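Local coordinates for PspGI restriction endonuclease (Pyrococcus sp. GI-H, PDB 3BM3), which probably acts as a type II restriction endonuclease, cutting DNA at a specific sequence, and is captured here as a two-subunit complex with substrate DNA in which base flipping occurs, at residues L111-I117 / F250-I254; H121-I125 / G134-A138; P137-P142 / S153-V159; F187-D193 / I209-I215; A201-D206 / Y239-I243. The protein carries 2 engineered substitutions. All coordinates share one frame; numbering follows the deposited sequence. Where two conformers were deposited one is given.

Contact 1. Residues L111-I117 / F250-I254; sequences LLNKFGI and FDDII
At the C-terminal end of helix 85-115, L111, L112 and F115, with I117 just past the Schellman motif at G116, pack against F250, I253 and I254 of helix 249-259. F250 reaches across to L111, L112 and F115. Its CB sits over one face of the F115 ring, 3.6 Å from the centroid, while the two rings lie nearly parallel (planes at 8°) but slid apart so that they barely overlap. With CG beside the backbone N (chi1 -58°), the F250 ring passes onward, and F250 CE1 comes 3.4 Å from L111 CB. L112 CD2 approaches this ring at its edge and also meets I253 CD1 at 3.8 Å. Past the helix end, I117 CG2 touches I253 CG2 at 3.5 Å, and both residues rest on I141 of strand 139-141. I254 CD1 meets F115 CD1 at 3.9 Å. The side chains meet one another through carbon, and I117 CD1 also rests against F250 O, which implies that shape and hydrophobic burial, not directional polar bonds, fix how the helices cross.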
# COMPACT_ATOMS: atom_id res chain seq x y z
N LEU C 111 -12.82 10.49 19.05
CA LEU C 111 -12.96 11.93 18.76
C LEU C 111 -14.28 12.24 18.08
O LEU C 111 -14.98 13.14 18.48
CB LEU C 111 -11.80 12.44 17.93
CG LEU C 111 -10.49 12.50 18.73
CD1 LEU C 111 -9.26 12.49 17.83
CD2 LEU C 111 -10.48 13.74 19.64
N LEU C 112 -14.66 11.41 17.10
CA LEU C 112 -15.96 11.57 16.46
C LEU C 112 -17.08 11.57 17.51
O LEU C 112 -17.96 12.42 17.51
CB LEU C 112 -16.19 10.48 15.42
CG LEU C 112 -15.30 10.60 14.16
CD1 LEU C 112 -15.62 9.42 13.26
CD2 LEU C 112 -15.44 11.94 13.38
N ASN C 113 -17.04 10.61 18.41
CA ASN C 113 -18.07 10.47 19.43
C ASN C 113 -18.18 11.70 20.27
O ASN C 113 -19.28 12.18 20.55
CB ASN C 113 -17.78 9.28 20.33
CG ASN C 113 -18.00 7.97 19.64
OD1 ASN C 113 -18.62 7.92 18.57
ND2 ASN C 113 -17.52 6.90 20.23
N LYS C 114 -17.03 12.23 20.67
CA LYS C 114 -16.97 13.40 21.53
C LYS C 114 -17.67 14.58 20.89
O LYS C 114 -18.38 15.32 21.57
CB LYS C 114 -15.51 13.75 21.88
CG LYS C 114 -15.37 14.95 22.84
CD LYS C 114 -16.03 14.65 24.19
CE LYS C 114 -15.84 15.77 25.22
NZ LYS C 114 -16.20 17.11 24.67
N PHE C 115 -17.50 14.74 19.58
CA PHE C 115 -18.12 15.81 18.83
C PHE C 115 -19.55 15.51 18.41
O PHE C 115 -20.20 16.37 17.82
CB PHE C 115 -17.27 16.18 17.62
CG PHE C 115 -15.99 16.84 17.95
CD1 PHE C 115 -15.94 18.20 18.19
CD2 PHE C 115 -14.84 16.13 18.06
CE1 PHE C 115 -14.73 18.81 18.53
CE2 PHE C 115 -13.65 16.72 18.39
CZ PHE C 115 -13.58 18.06 18.62
N GLY C 116 -20.04 14.31 18.71
CA GLY C 116 -21.39 13.88 18.35
C GLY C 116 -21.53 13.64 16.87
O GLY C 116 -22.61 13.76 16.32
N ILE C 117 -20.42 13.36 16.20
CA ILE C 117 -20.44 13.14 14.77
C ILE C 117 -20.85 11.71 14.59
O ILE C 117 -20.14 10.80 15.01
CB ILE C 117 -19.08 13.39 14.12
CG1 ILE C 117 -18.71 14.88 14.29
CG2 ILE C 117 -19.05 12.96 12.63
CD1 ILE C 117 -17.25 15.18 14.00
N PHE C 250 -12.69 17.70 12.67
CA PHE C 250 -13.89 17.52 13.46
C PHE C 250 -14.87 18.66 13.27
O PHE C 250 -16.04 18.44 12.94
CB PHE C 250 -13.50 17.26 14.90
CG PHE C 250 -12.61 16.06 14.99
CD1 PHE C 250 -13.14 14.81 14.81
CD2 PHE C 250 -11.23 16.20 15.05
CE1 PHE C 250 -12.33 13.72 14.81
CE2 PHE C 250 -10.42 15.11 15.04
CZ PHE C 250 -10.96 13.86 14.92
N ASP C 251 -14.37 19.88 13.37
CA ASP C 251 -15.21 21.03 13.10
C ASP C 251 -15.57 21.09 11.62
O ASP C 251 -16.66 21.47 11.25
CB ASP C 251 -14.51 22.30 13.55
CG ASP C 251 -15.38 23.52 13.37
OD1 ASP C 251 -16.49 23.47 13.91
OD2 ASP C 251 -14.97 24.45 12.63
N ASP C 252 -14.65 20.67 10.74
CA ASP C 252 -14.94 20.65 9.30
C ASP C 252 -16.12 19.73 9.02
O ASP C 252 -16.99 20.03 8.20
CB ASP C 252 -13.73 20.17 8.52
CG ASP C 252 -12.62 21.20 8.42
OD1 ASP C 252 -12.78 22.34 8.91
OD2 ASP C 252 -11.58 20.86 7.80
N ILE C 253 -16.16 18.60 9.70
CA ILE C 253 -17.27 17.67 9.53
C ILE C 253 -18.55 18.32 10.04
O ILE C 253 -19.59 18.30 9.39
CB ILE C 253 -17.04 16.37 10.29
CG1 ILE C 253 -15.92 15.56 9.64
CG2 ILE C 253 -18.31 15.53 10.31
CD1 ILE C 253 -15.34 14.49 10.59
N ILE C 254 -18.45 18.90 11.23
CA ILE C 254 -19.61 19.61 11.84
C ILE C 254 -20.14 20.66 10.86
O ILE C 254 -21.35 20.76 10.63
CB ILE C 254 -19.21 20.27 13.18
CG1 ILE C 254 -19.10 19.18 14.27
CG2 ILE C 254 -20.27 21.30 13.59
CD1 ILE C 254 -18.33 19.60 15.49

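Contact 2. Residues H121-I125 / G134-A138; sequences HDRVI and GEKPA. Engineered in segment 134-138: A138 (natural residue Asp).
E135 O is gripped by two groups: I125 N gives it a nearly straight hydrogen bond of 2.7 Å (174° at the hydrogen), and V124 CA adds a CA-H...O contact of 3.4 Å. The return bond, E135 N to I125 O at 3.0 Å, makes I125 and E135 an antiparallel hydrogen-bonded pair, the start of a small two-stranded sheet. Beside this pair I125 CD1 crosses the P137 ring, 3.8 Å from its CG. Farther along, a water bridges the backbones, accepting from D122 N at 2.6 Å and donating to P137 O at 2.9 Å; the same water stands above one face of the H121 ring. H121 CG, anti to its amide nitrogen (chi1 176°), swings the imidazole towards E105, which NE2 reaches, and F139. An alanine here would remove that ring and is likely to leave E105 without its imidazole mate and open a gap beside F139. The E135 carboxylate turns away to R168 and Y199 of the second subunit, and K136 packs on a DNA sugar. The chemistry implies strand pairing that ends at I125, the junction then resting partly on a water and the CA-H...O contact from H121 CA to A138 O.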
# COMPACT_ATOMS: atom_id res chain seq x y z
N HIS C 121 -18.38 2.80 10.30
CA HIS C 121 -17.10 2.24 9.96
C HIS C 121 -17.39 0.82 9.49
O HIS C 121 -18.42 0.25 9.82
CB HIS C 121 -16.22 2.23 11.21
CG HIS C 121 -14.89 1.58 11.02
ND1 HIS C 121 -14.59 0.34 11.54
CD2 HIS C 121 -13.77 2.00 10.39
CE1 HIS C 121 -13.35 0.02 11.22
NE2 HIS C 121 -12.82 1.01 10.53
N ASP C 122 -16.50 0.26 8.70
CA ASP C 122 -16.67 -1.09 8.20
C ASP C 122 -17.80 -1.23 7.20
O ASP C 122 -18.31 -2.34 6.99
CB ASP C 122 -16.88 -2.07 9.38
CG ASP C 122 -16.00 -3.30 9.29
OD1 ASP C 122 -15.02 -3.29 8.50
OD2 ASP C 122 -16.29 -4.28 10.03
N ARG C 123 -18.22 -0.13 6.56
CA ARG C 123 -19.28 -0.27 5.58
C ARG C 123 -18.66 -0.36 4.20
O ARG C 123 -17.73 0.36 3.89
CB ARG C 123 -20.28 0.88 5.71
CG ARG C 123 -20.93 0.93 7.09
CD ARG C 123 -21.47 -0.44 7.54
NE ARG C 123 -22.48 -0.27 8.59
CZ ARG C 123 -22.23 -0.07 9.88
NH1 ARG C 123 -21.00 -0.04 10.35
NH2 ARG C 123 -23.24 0.09 10.73
N VAL C 124 -19.16 -1.29 3.41
CA VAL C 124 -18.74 -1.47 2.05
C VAL C 124 -19.72 -0.77 1.14
O VAL C 124 -20.96 -0.97 1.22
CB VAL C 124 -18.65 -2.96 1.73
CG1 VAL C 124 -18.17 -3.17 0.29
CG2 VAL C 124 -17.72 -3.62 2.74
N ILE C 125 -19.18 0.10 0.28
CA ILE C 125 -19.96 0.78 -0.72
C ILE C 125 -19.89 -0.09 -1.96
O ILE C 125 -18.87 -0.19 -2.61
CB ILE C 125 -19.42 2.19 -1.01
CG1 ILE C 125 -19.42 3.02 0.26
CG2 ILE C 125 -20.25 2.83 -2.13
CD1 ILE C 125 -18.81 4.40 0.07
N GLY C 134 -16.62 -4.14 -2.51
CA GLY C 134 -16.73 -2.75 -2.91
C GLY C 134 -15.68 -1.91 -2.24
O GLY C 134 -14.65 -2.41 -1.78
N GLU C 135 -15.94 -0.62 -2.21
CA GLU C 135 -15.03 0.30 -1.60
C GLU C 135 -15.37 0.52 -0.13
O GLU C 135 -16.55 0.46 0.28
CB GLU C 135 -14.97 1.59 -2.38
CG GLU C 135 -14.47 1.40 -3.77
CD GLU C 135 -13.09 0.76 -3.79
OE1 GLU C 135 -12.15 1.38 -3.29
OE2 GLU C 135 -13.00 -0.40 -4.25
N LYS C 136 -14.33 0.76 0.67
CA LYS C 136 -14.48 0.74 2.12
C LYS C 136 -13.71 1.91 2.76
O LYS C 136 -12.64 1.74 3.35
CB LYS C 136 -14.05 -0.61 2.67
CG LYS C 136 -14.41 -0.82 4.13
CD LYS C 136 -13.79 -2.08 4.69
CE LYS C 136 -13.39 -1.86 6.12
NZ LYS C 136 -13.20 -3.15 6.82
N PRO C 137 -14.29 3.11 2.65
CA PRO C 137 -13.72 4.22 3.37
C PRO C 137 -13.68 3.83 4.85
O PRO C 137 -14.56 3.11 5.34
CB PRO C 137 -14.71 5.37 3.14
CG PRO C 137 -15.68 4.91 2.17
CD PRO C 137 -15.51 3.47 1.90
N ALA C 138 -12.68 4.32 5.57
CA ALA C 138 -12.61 4.10 7.00
C ALA C 138 -13.87 4.58 7.67
O ALA C 138 -14.41 3.90 8.52
CB ALA C 138 -11.41 4.79 7.66
O HOH W 1 -14.40 0.90 7.23

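Contact 3. Residues P137-P142 / S153-V159; sequences PAFIIP and SAILITV. Engineered in segment 137-142: A138 (natural residue Asp).
The extended side chains of I141 and I157 (chi2 179° and -179°) bring I141 CD1 to I157 CD1 at 3.4 Å, closer than usual van der Waals contact, in the apolar centre of this antiparallel pair. I155 joins them on the same face, its CB 4.1 Å from CB of I141, and I253 of helix 249-259 covers I141 and I155. Farther along that face, V159 CG2 touches F139 at the edge of its ring, 4.0 Å from CD2. The opposite face carries I140 and L156, which run side by side; L156 CD2 is 3.9 Å from I140 CG2 and equally near its CG1. F147 of helix 144-149 lies against both, and P137 extends the patch over L156 CB.

Between the two apolar layers runs the polar ladder. I141 and I155 exchange two bonds of 2.8 Å, N to O each way, and F139 and I157 form the next hydrogen-bonded pair, with I157 N donating to F139 O at 2.9 Å. A138, an engineered residue replacing aspartate, and F139 both face I157, a classic beta bulge. Beyond it a water sits between the backbones, accepting from V159 N at 3.0 Å and, weakly, from A138 N. In this edge pair of the mixed sheet, consistent with the PD-(D/E)XK family, the chemistry implies a regular ladder sealed by carbon on both faces, with the bulge at one end and the cis peptide before P142 at the other.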
# COMPACT_ATOMS: atom_id res chain seq x y z
N PRO C 137 -14.29 3.11 2.65
CA PRO C 137 -13.72 4.22 3.37
C PRO C 137 -13.68 3.83 4.85
O PRO C 137 -14.56 3.11 5.34
CB PRO C 137 -14.71 5.37 3.14
CG PRO C 137 -15.68 4.91 2.17
CD PRO C 137 -15.51 3.47 1.90
N ALA C 138 -12.68 4.32 5.57
CA ALA C 138 -12.61 4.10 7.00
C ALA C 138 -13.87 4.58 7.67
O ALA C 138 -14.41 3.90 8.52
CB ALA C 138 -11.41 4.79 7.66
N PHE C 139 -14.34 5.77 7.28
CA PHE C 139 -15.54 6.32 7.84
C PHE C 139 -16.42 6.90 6.77
O PHE C 139 -15.96 7.47 5.80
CB PHE C 139 -15.20 7.40 8.86
CG PHE C 139 -14.36 6.87 9.98
CD1 PHE C 139 -14.97 6.19 11.02
CD2 PHE C 139 -12.99 6.97 9.97
CE1 PHE C 139 -14.22 5.63 12.05
CE2 PHE C 139 -12.24 6.42 11.01
CZ PHE C 139 -12.85 5.77 12.04
N ILE C 140 -17.71 6.71 6.98
CA ILE C 140 -18.70 7.36 6.18
C ILE C 140 -19.50 8.18 7.15
O ILE C 140 -20.03 7.67 8.14
CB ILE C 140 -19.62 6.37 5.49
CG1 ILE C 140 -18.80 5.44 4.61
CG2 ILE C 140 -20.66 7.12 4.64
CD1 ILE C 140 -19.57 4.36 3.94
N ILE C 141 -19.60 9.47 6.86
CA ILE C 141 -20.29 10.39 7.73
C ILE C 141 -21.51 10.94 7.02
O ILE C 141 -21.38 11.53 5.96
CB ILE C 141 -19.35 11.50 8.18
CG1 ILE C 141 -18.20 10.84 8.99
CG2 ILE C 141 -20.13 12.53 8.98
CD1 ILE C 141 -17.19 11.74 9.49
N PRO C 142 -22.71 10.73 7.58
CA PRO C 142 -23.01 10.07 8.86
C PRO C 142 -23.24 8.56 8.76
O PRO C 142 -23.17 7.85 9.78
CB PRO C 142 -24.29 10.75 9.29
CG PRO C 142 -25.00 11.02 8.00
CD PRO C 142 -23.94 11.30 6.98
N SER C 153 -24.11 14.55 0.23
CA SER C 153 -24.55 14.90 1.57
C SER C 153 -23.75 14.19 2.64
O SER C 153 -23.95 14.42 3.82
CB SER C 153 -26.03 14.56 1.76
OG SER C 153 -26.25 13.15 1.81
N ALA C 154 -22.85 13.30 2.22
CA ALA C 154 -22.04 12.49 3.15
C ALA C 154 -20.56 12.74 2.87
O ALA C 154 -20.18 13.21 1.79
CB ALA C 154 -22.33 11.00 2.98
N ILE C 155 -19.76 12.39 3.87
CA ILE C 155 -18.32 12.49 3.75
C ILE C 155 -17.75 11.10 3.82
O ILE C 155 -18.09 10.35 4.72
CB ILE C 155 -17.69 13.33 4.86
CG1 ILE C 155 -18.46 14.62 5.10
CG2 ILE C 155 -16.20 13.60 4.54
CD1 ILE C 155 -17.99 15.37 6.38
N LEU C 156 -16.87 10.78 2.87
CA LEU C 156 -16.10 9.56 2.91
C LEU C 156 -14.72 9.98 3.39
O LEU C 156 -14.09 10.91 2.84
CB LEU C 156 -16.00 8.94 1.53
CG LEU C 156 -17.34 8.83 0.83
CD1 LEU C 156 -17.16 8.14 -0.49
CD2 LEU C 156 -18.31 8.08 1.73
N ILE C 157 -14.25 9.28 4.41
CA ILE C 157 -12.96 9.60 4.99
C ILE C 157 -12.10 8.37 4.98
O ILE C 157 -12.52 7.31 5.50
CB ILE C 157 -13.07 10.09 6.42
CG1 ILE C 157 -14.05 11.26 6.50
CG2 ILE C 157 -11.68 10.53 6.89
CD1 ILE C 157 -14.24 11.89 7.90
N THR C 158 -10.94 8.48 4.36
CA THR C 158 -9.95 7.43 4.37
C THR C 158 -8.89 7.88 5.37
O THR C 158 -8.52 9.05 5.41
CB THR C 158 -9.36 7.18 2.96
OG1 THR C 158 -10.40 6.70 2.09
CG2 THR C 158 -8.25 6.13 3.03
N VAL C 159 -8.46 6.95 6.22
CA VAL C 159 -7.58 7.27 7.29
C VAL C 159 -6.39 6.32 7.22
O VAL C 159 -6.57 5.12 7.04
CB VAL C 159 -8.33 7.10 8.59
CG1 VAL C 159 -7.40 7.09 9.76
CG2 VAL C 159 -9.39 8.19 8.72
O HOH W 2 -9.60 4.32 5.19

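Contact 4. Residues F187-D193 / I209-I215; sequences FWFVGFD and IDRVYVI
One face of the W188 indole carries both R211 CD, 3.5 Å from the centroid of the five-membered ring, and Y213 OH, 3.4 Å from CZ3, in a beta-alpha-beta unit whose parallel strands 186-191 and 211-214 are joined through helix 198-206. R211, in the conformer given bent at its third torsion (chi3 73°), lays its chain along the indole and brings NE to Y213 OH at 2.8 Å, with the oxygen in the guanidinium plane. D252 receives both R211 NH2 and Y213 OH. At the edge of the Y213 ring, in its plane, lies F189 O. I215 CD1 stands over the centre of the F192 ring, 3.5 Å from the centroid, while F104 stacks on F192 and F246 meets it edge-to-face. A serine in place of W188 would probably leave the R211 chain and the Y213 hydroxyl without the surface they rest on, and open a gap towards I249 and I253. In the backbone ladder, F189 N donates to R211 O at 2.9 Å and F189 O accepts from Y213 N at 2.6 Å. At the start of the strands D210 OD2, also bound by R178, accepts from F187 N at 2.8 Å on its anti lone pair.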
# COMPACT_ATOMS: atom_id res chain seq x y z
N PHE C 187 -14.69 13.31 -0.55
CA PHE C 187 -13.73 12.27 -0.20
C PHE C 187 -12.54 12.95 0.43
O PHE C 187 -11.86 13.75 -0.23
CB PHE C 187 -13.30 11.53 -1.46
CG PHE C 187 -12.53 10.29 -1.18
CD1 PHE C 187 -13.15 9.07 -1.21
CD2 PHE C 187 -11.18 10.36 -0.87
CE1 PHE C 187 -12.44 7.91 -0.94
CE2 PHE C 187 -10.47 9.20 -0.60
CZ PHE C 187 -11.10 8.00 -0.65
N TRP C 188 -12.32 12.66 1.72
CA TRP C 188 -11.28 13.33 2.47
C TRP C 188 -10.25 12.30 2.89
O TRP C 188 -10.60 11.19 3.23
CB TRP C 188 -11.83 14.03 3.71
CG TRP C 188 -12.86 15.08 3.45
CD1 TRP C 188 -13.34 15.50 2.26
CD2 TRP C 188 -13.56 15.84 4.45
NE1 TRP C 188 -14.31 16.46 2.44
CE2 TRP C 188 -14.44 16.70 3.77
CE3 TRP C 188 -13.49 15.91 5.84
CZ2 TRP C 188 -15.26 17.60 4.46
CZ3 TRP C 188 -14.33 16.78 6.51
CH2 TRP C 188 -15.17 17.62 5.82
N PHE C 189 -9.00 12.71 2.88
CA PHE C 189 -7.91 11.83 3.25
C PHE C 189 -7.30 12.36 4.52
O PHE C 189 -6.98 13.55 4.64
CB PHE C 189 -6.84 11.86 2.18
CG PHE C 189 -5.63 11.02 2.49
CD1 PHE C 189 -5.60 9.69 2.10
CD2 PHE C 189 -4.58 11.54 3.19
CE1 PHE C 189 -4.51 8.89 2.43
CE2 PHE C 189 -3.48 10.73 3.51
CZ PHE C 189 -3.45 9.43 3.11
N VAL C 190 -7.06 11.44 5.43
CA VAL C 190 -6.39 11.74 6.68
C VAL C 190 -5.16 10.85 6.81
O VAL C 190 -5.28 9.64 6.74
CB VAL C 190 -7.30 11.46 7.89
CG1 VAL C 190 -6.57 11.71 9.17
CG2 VAL C 190 -8.57 12.24 7.79
N GLY C 191 -4.00 11.48 7.01
CA GLY C 191 -2.77 10.77 7.25
C GLY C 191 -2.28 11.22 8.59
O GLY C 191 -2.57 12.34 9.03
N PHE C 192 -1.61 10.34 9.29
CA PHE C 192 -1.10 10.68 10.60
C PHE C 192 0.41 10.44 10.56
O PHE C 192 0.95 9.59 11.26
CB PHE C 192 -1.81 9.86 11.66
CG PHE C 192 -1.93 10.57 12.98
CD1 PHE C 192 -2.61 11.74 13.06
CD2 PHE C 192 -1.36 10.05 14.13
CE1 PHE C 192 -2.71 12.44 14.26
CE2 PHE C 192 -1.47 10.72 15.32
CZ PHE C 192 -2.18 11.92 15.37
N ASP C 193 1.06 11.21 9.70
CA ASP C 193 2.40 10.91 9.23
C ASP C 193 3.15 12.19 9.13
O ASP C 193 2.83 13.05 8.32
CB ASP C 193 2.34 10.18 7.87
CG ASP C 193 3.67 9.66 7.40
OD1 ASP C 193 4.71 10.16 7.87
OD2 ASP C 193 3.67 8.78 6.51
N ILE C 209 -9.43 13.72 -4.47
CA ILE C 209 -9.49 13.89 -3.03
C ILE C 209 -9.82 15.35 -2.79
O ILE C 209 -9.12 16.24 -3.29
CB ILE C 209 -8.19 13.47 -2.35
CG1 ILE C 209 -8.04 11.95 -2.42
CG2 ILE C 209 -8.21 13.86 -0.89
CD1 ILE C 209 -7.58 11.45 -3.68
N ASP C 210 -10.90 15.59 -2.07
CA ASP C 210 -11.35 16.96 -1.84
C ASP C 210 -10.59 17.73 -0.82
O ASP C 210 -10.45 18.93 -0.95
CB ASP C 210 -12.82 16.97 -1.47
CG ASP C 210 -13.63 16.42 -2.56
OD1 ASP C 210 -13.74 17.11 -3.61
OD2 ASP C 210 -14.06 15.28 -2.43
N ARG C 211 -10.15 17.03 0.23
CA ARG C 211 -9.48 17.62 1.39
C ARG C 211 -8.44 16.64 1.90
O ARG C 211 -8.69 15.43 1.96
CB ARG C 211 -10.48 17.97 2.50
CG ARG C 211 -11.61 18.87 2.05
CD ARG C 211 -12.53 19.25 3.18
NE ARG C 211 -11.98 20.21 4.13
CZ ARG C 211 -11.89 21.53 3.95
NH1 ARG C 211 -12.24 22.09 2.80
NH2 ARG C 211 -11.41 22.29 4.92
N VAL C 212 -7.28 17.18 2.28
CA VAL C 212 -6.19 16.37 2.78
C VAL C 212 -5.92 16.84 4.18
O VAL C 212 -5.66 18.03 4.36
CB VAL C 212 -4.96 16.52 1.90
CG1 VAL C 212 -3.72 16.04 2.63
CG2 VAL C 212 -5.20 15.74 0.57
N TYR C 213 -5.94 15.92 5.14
CA TYR C 213 -5.66 16.23 6.53
C TYR C 213 -4.34 15.62 6.96
O TYR C 213 -4.07 14.47 6.66
CB TYR C 213 -6.75 15.72 7.46
CG TYR C 213 -8.02 16.50 7.23
CD1 TYR C 213 -8.33 17.61 8.00
CD2 TYR C 213 -8.88 16.14 6.20
CE1 TYR C 213 -9.46 18.33 7.76
CE2 TYR C 213 -10.01 16.84 5.94
CZ TYR C 213 -10.31 17.96 6.73
OH TYR C 213 -11.46 18.67 6.47
N VAL C 214 -3.54 16.40 7.64
CA VAL C 214 -2.18 16.02 7.95
C VAL C 214 -2.01 16.14 9.47
O VAL C 214 -2.60 16.99 10.11
CB VAL C 214 -1.14 16.88 7.17
CG1 VAL C 214 -1.41 16.89 5.66
CG2 VAL C 214 -1.08 18.28 7.68
N ILE C 215 -1.23 15.25 10.07
CA ILE C 215 -0.97 15.32 11.48
C ILE C 215 -0.51 16.75 11.77
O ILE C 215 0.25 17.33 11.01
CB ILE C 215 0.08 14.28 11.90
CG1 ILE C 215 0.21 14.23 13.42
CG2 ILE C 215 1.42 14.47 11.17
CD1 ILE C 215 0.93 12.98 13.92
O HOH W 3 0.14 13.54 8.05

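Contact 5. Residues A201-D206 / Y239-I243; sequences AIAMLD and YIQKI
L205 fills the tight part of the contact between A201-D206 and Y239-I243. Its two methyls fork over the turn at I240-I243: CD1 lies 3.8 Å from I243 CG1 and also comes up at the edge of the Y239 ring, while CD2 presses on K242 CB at 3.6 Å. One turn earlier in the helix, A201 CB touches I243 CD1 at 4.0 Å. I202, in the conformer given, sets CG2 over one face of the Y239 ring, 3.7 Å from CE1, in a CH-pi contact, with F234 also meeting that ring. The type I turn is closed by I243 N donating to I240 O at 3.2 Å.

Towards solvent the packing gives way: K242 touches L205 through its CB, but the rest of its chain leads away and NZ binds K238 O. The other margin is covered by the second subunit. There Y239, its CG anti to the carbonyl carbon (chi1 -64°), carries its ring to D206, and OH donates to D206 OD2 at 2.6 Å on the syn lone pair, with carboxylate and ring planes 73° apart. Y128 of the second subunit bonds the same oxygen, so the carboxylate charge is probably eased by two hydroxyls at the dimer interface. The arrangement belongs to the layered alpha/beta core: the crossover helix 198-206 meets the turn that leads from helix 236-240 into strand 243-245, an outermost strand of the mixed sheet within this chain.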
# COMPACT_ATOMS: atom_id res chain seq x y z
N ALA C 201 0.07 15.37 -1.44
CA ALA C 201 -1.03 16.30 -1.15
C ALA C 201 -1.57 16.87 -2.46
O ALA C 201 -2.77 16.84 -2.75
CB ALA C 201 -0.56 17.40 -0.21
N ILE C 202 -0.65 17.40 -3.25
CA ILE C 202 -1.02 18.06 -4.50
C ILE C 202 -1.67 17.08 -5.49
O ILE C 202 -2.73 17.33 -6.02
CB ILE C 202 0.20 18.75 -5.12
CG1 ILE C 202 0.68 19.86 -4.18
CG2 ILE C 202 -0.14 19.29 -6.49
CD1 ILE C 202 1.98 20.50 -4.63
N ALA C 203 -1.01 15.95 -5.72
CA ALA C 203 -1.54 14.94 -6.62
C ALA C 203 -2.93 14.46 -6.15
O ALA C 203 -3.83 14.34 -6.93
CB ALA C 203 -0.56 13.76 -6.72
N MSE C 204 -3.10 14.21 -4.86
CA MSE C 204 -4.40 13.81 -4.34
C MSE C 204 -5.45 14.86 -4.68
O MSE C 204 -6.49 14.55 -5.27
CB MSE C 204 -4.35 13.61 -2.84
CG MSE C 204 -3.49 12.46 -2.46
SE MSE C 204 -3.75 11.94 -0.62
CE MSE C 204 -4.64 10.25 -1.01
N LEU C 205 -5.16 16.10 -4.32
CA LEU C 205 -6.13 17.16 -4.51
C LEU C 205 -6.51 17.39 -5.99
O LEU C 205 -7.61 17.91 -6.30
CB LEU C 205 -5.65 18.44 -3.85
CG LEU C 205 -5.56 18.34 -2.35
CD1 LEU C 205 -4.84 19.56 -1.86
CD2 LEU C 205 -6.97 18.24 -1.73
N ASP C 206 -5.60 17.06 -6.89
CA ASP C 206 -5.84 17.18 -8.31
C ASP C 206 -6.50 15.97 -8.89
O ASP C 206 -6.88 15.96 -10.07
CB ASP C 206 -4.52 17.47 -9.02
CG ASP C 206 -4.12 18.92 -8.92
OD1 ASP C 206 -5.01 19.79 -8.71
OD2 ASP C 206 -2.92 19.19 -9.09
N TYR C 239 -4.46 24.82 -3.38
CA TYR C 239 -4.12 23.64 -2.64
C TYR C 239 -4.14 23.86 -1.14
O TYR C 239 -4.64 23.03 -0.38
CB TYR C 239 -2.74 23.18 -3.05
CG TYR C 239 -2.73 22.78 -4.48
CD1 TYR C 239 -3.27 21.55 -4.89
CD2 TYR C 239 -2.21 23.62 -5.46
CE1 TYR C 239 -3.29 21.19 -6.18
CE2 TYR C 239 -2.20 23.24 -6.78
CZ TYR C 239 -2.75 22.03 -7.13
OH TYR C 239 -2.72 21.66 -8.46
N ILE C 240 -3.56 24.99 -0.73
CA ILE C 240 -3.42 25.31 0.68
C ILE C 240 -4.78 25.29 1.37
O ILE C 240 -4.89 24.82 2.52
CB ILE C 240 -2.65 26.62 0.89
CG1 ILE C 240 -1.17 26.43 0.50
CG2 ILE C 240 -2.68 27.04 2.35
CD1 ILE C 240 -0.33 27.74 0.64
N GLN C 241 -5.81 25.74 0.68
CA GLN C 241 -7.15 25.78 1.25
C GLN C 241 -7.74 24.40 1.55
O GLN C 241 -8.58 24.28 2.42
CB GLN C 241 -8.10 26.54 0.35
CG GLN C 241 -7.77 28.02 0.26
CD GLN C 241 -8.34 28.72 -0.98
OE1 GLN C 241 -8.08 29.90 -1.22
NE2 GLN C 241 -9.11 27.96 -1.80
N LYS C 242 -7.28 23.41 0.80
CA LYS C 242 -7.78 22.05 0.88
C LYS C 242 -6.87 21.16 1.74
O LYS C 242 -7.16 19.99 1.90
CB LYS C 242 -7.89 21.47 -0.53
CG LYS C 242 -8.98 22.18 -1.36
CD LYS C 242 -8.88 21.92 -2.89
CE LYS C 242 -9.83 22.87 -3.68
NZ LYS C 242 -9.38 24.32 -3.84
N ILE C 243 -5.78 21.71 2.27
CA ILE C 243 -4.89 20.95 3.14
C ILE C 243 -5.14 21.47 4.52
O ILE C 243 -5.12 22.65 4.73
CB ILE C 243 -3.40 21.15 2.75
CG1 ILE C 243 -3.15 20.58 1.35
CG2 ILE C 243 -2.48 20.53 3.75
CD1 ILE C 243 -1.81 21.08 0.73

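Contact 1 closes the longest loop, and the other four are nested inside it. Contacts 2 and 3 share P137 and A138, their centres about 8 Å apart, so the small hairpin sheet runs directly into the edge of the mixed sheet. Contacts 3 and 4, about 12 Å apart between centres, follow in series and join through neighbouring strands 155-160 and 186-191; contacts 4 and 5, about 9 Å apart between centres, interleave along the chain around helix 198-206. Helix 249-259, from contact 1, covers contacts 3 and 4. Contacts 2 and 5 lie about 23 Å apart between centres, yet the segments around contact 2 of one subunit face helix 198-206, near contact 5, of the other. Contacts 2 and 3 come nearest the DNA.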